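Local coordinates for protein flavodoxin (Bacillus cereus, PDB 6GAQ) that binds flavin mononucleotide and probably serves as a low-potential electron donor to a number of redox enzymes, at residues 90-95 with 119-124. Numbering follows the deposited sequence.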
loop_
_atom_site.group_PDB
_atom_site.type_symbol
_atom_site.label_atom_id
_atom_site.label_comp_id
_atom_site.label_asym_id
_atom_site.label_seq_id
_atom_site.Cartn_x
_atom_site.Cartn_y
_atom_site.Cartn_z
ATOM N N LYS A 90 -3.448 -4.707 -13.857
ATOM C CA LYS A 90 -2.527 -4.085 -12.914
ATOM C C LYS A 90 -2.244 -5.049 -11.767
ATOM O O LYS A 90 -3.173 -5.507 -11.091
ATOM C CB LYS A 90 -3.106 -2.774 -12.383
ATOM C CG LYS A 90 -3.479 -1.776 -13.465
ATOM C CD LYS A 90 -2.315 -1.522 -14.411
ATOM C CE LYS A 90 -2.687 -0.520 -15.494
ATOM N NZ LYS A 90 -1.687 -0.506 -16.598
ATOM N N LYS A 91 -0.968 -5.351 -11.551
ATOM C CA LYS A 91 -0.541 -6.183 -10.432
ATOM C C LYS A 91 -0.343 -5.293 -9.211
ATOM O O LYS A 91 0.457 -4.352 -9.247
ATOM C CB LYS A 91 0.744 -6.932 -10.780
ATOM C CG LYS A 91 0.591 -7.906 -11.937
ATOM C CD LYS A 91 1.930 -8.220 -12.582
ATOM C CE LYS A 91 1.760 -9.133 -13.785
ATOM N NZ LYS A 91 1.910 -10.567 -13.416
ATOM N N VAL A 92 -1.071 -5.585 -8.132
ATOM C CA VAL A 92 -1.143 -4.685 -6.991
ATOM C C VAL A 92 -0.838 -5.428 -5.697
ATOM O O VAL A 92 -0.868 -6.658 -5.628
ATOM C CB VAL A 92 -2.521 -3.994 -6.884
ATOM C CG1 VAL A 92 -2.842 -3.238 -8.164
ATOM C CG2 VAL A 92 -3.600 -5.017 -6.571
ATOM N N ALA A 93 -0.543 -4.642 -4.661
ATOM C CA ALA A 93 -0.351 -5.143 -3.308
ATOM C C ALA A 93 -0.690 -4.022 -2.335
ATOM O O ALA A 93 -0.838 -2.861 -2.723
ATOM C CB ALA A 93 1.077 -5.654 -3.089
ATOM N N VAL A 94 -0.822 -4.383 -1.058
ATOM C CA VAL A 94 -1.231 -3.445 -0.018
ATOM C C VAL A 94 -0.349 -3.650 1.207
ATOM O O VAL A 94 0.125 -4.757 1.476
ATOM C CB VAL A 94 -2.730 -3.615 0.345
ATOM C CG1 VAL A 94 -3.158 -2.611 1.407
ATOM C CG2 VAL A 94 -3.605 -3.466 -0.892
ATOM N N PHE A 95 -0.107 -2.563 1.941
ATOM C CA PHE A 95 0.569 -2.627 3.229
ATOM C C PHE A 95 -0.069 -1.613 4.167
ATOM O O PHE A 95 -0.909 -0.804 3.764
ATOM C CB PHE A 95 2.080 -2.379 3.095
ATOM C CG PHE A 95 2.434 -1.003 2.606
ATOM C CD1 PHE A 95 2.655 0.034 3.499
ATOM C CD2 PHE A 95 2.561 -0.749 1.252
ATOM C CE1 PHE A 95 2.986 1.300 3.048
ATOM C CE2 PHE A 95 2.893 0.513 0.794
ATOM C CZ PHE A 95 3.105 1.539 1.693
ATOM N N ARG A 119 -12.046 -3.871 -8.556
ATOM C CA ARG A 119 -11.894 -3.066 -9.762
ATOM C C ARG A 119 -11.009 -3.742 -10.805
ATOM O O ARG A 119 -10.546 -3.083 -11.741
ATOM C CB ARG A 119 -11.347 -1.685 -9.406
ATOM C CG ARG A 119 -12.304 -0.872 -8.555
ATOM C CD ARG A 119 -12.986 0.207 -9.361
ATOM N NE ARG A 119 -13.651 -0.317 -10.549
ATOM C CZ ARG A 119 -14.965 -0.472 -10.660
ATOM N NH1 ARG A 119 -15.763 -0.144 -9.652
ATOM N NH2 ARG A 119 -15.483 -0.956 -11.780
ATOM N N GLY A 120 -10.760 -5.042 -10.662
ATOM C CA GLY A 120 -10.081 -5.813 -11.684
ATOM C C GLY A 120 -8.585 -5.974 -11.514
ATOM O O GLY A 120 -7.954 -6.617 -12.362
ATOM N N ALA A 121 -7.998 -5.421 -10.458
ATOM C CA ALA A 121 -6.560 -5.535 -10.267
ATOM C C ALA A 121 -6.178 -6.951 -9.848
ATOM O O ALA A 121 -6.930 -7.646 -9.161
ATOM C CB ALA A 121 -6.080 -4.532 -9.219
ATOM N N GLU A 122 -4.993 -7.381 -10.280
ATOM C CA GLU A 122 -4.463 -8.692 -9.913
ATOM C C GLU A 122 -3.698 -8.544 -8.604
ATOM O O GLU A 122 -2.559 -8.069 -8.586
ATOM C CB GLU A 122 -3.574 -9.257 -11.015
ATOM C CG GLU A 122 -2.985 -10.621 -10.675
ATOM C CD GLU A 122 -1.920 -11.071 -11.657
ATOM O OE1 GLU A 122 -1.465 -12.230 -11.553
ATOM O OE2 GLU A 122 -1.536 -10.267 -12.532
ATOM N N LEU A 123 -4.327 -8.946 -7.504
ATOM C CA LEU A 123 -3.694 -8.908 -6.191
ATOM C C LEU A 123 -2.718 -10.074 -6.089
ATOM O O LEU A 123 -3.133 -11.236 -6.035
ATOM C CB LEU A 123 -4.752 -8.967 -5.094
ATOM C CG LEU A 123 -4.262 -8.818 -3.655
ATOM C CD1 LEU A 123 -3.523 -7.503 -3.479
ATOM C CD2 LEU A 123 -5.435 -8.916 -2.697
ATOM N N VAL A 124 -1.421 -9.768 -6.056
ATOM C CA VAL A 124 -0.404 -10.808 -6.174
ATOM C C VAL A 124 -0.013 -11.445 -4.844
ATOM O O VAL A 124 0.553 -12.548 -4.845
ATOM C CB VAL A 124 0.857 -10.257 -6.864
ATOM C CG1 VAL A 124 0.591 -10.017 -8.343
ATOM C CG2 VAL A 124 1.319 -8.978 -6.185
#
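Two parallel bridges, Lys91 with Glu122 and Val92 with Leu123, set strand 91-98 beside the start of strand 122-131. Three backbone hydrogen bonds join them: Glu122 N gives to Lys90 O (2.7 Å), Val92 N to Glu122 O (2.9 Å) and Val124 N to Val92 O (3.2 Å). Glu122 thus uses both its N-H and its carbonyl, gripping the residues before and after Lys91, while Val92 does likewise toward Glu122 and Val124. Lys91 CA also makes a CA-H...O contact with Glu122 O, which already accepts the N-H of Val92.

On one face the Lys91 and Glu122 side chains lie alongside each other and point the same way. Glu122 is extended, its CG anti to the backbone N (chi1 179°), which carries OE2 along the lysine chain to 3.2 Å from Lys91 CG. The Lys91 chain bends only at its last torsion (chi4 -93°), leaving NZ 3.6 Å from OE2 in a rather long salt bridge at the protein surface. Val124 adds its two methyls, CG1 against Lys91 CB (3.9 Å) and CG2 against Val92 O.

On the face of Val92 and Leu123, Leu123 CD1 lies against Val92 O (3.5 Å) and Val92 CG2; Val92 CG1 meets Ala121 CB (3.6 Å).

The helix 107-117 ends in a Schellman motif with Gly120 at C', and Ala121 then leads into the edge strand 122-131, closing a beta-alpha-beta unit of the flavodoxin fold. That helix packs on Val92 and Leu123, helix 137-152 meets Ala93 and Val124 through Phe150, and strand 58-63 flanks strand 91-98 on its other side.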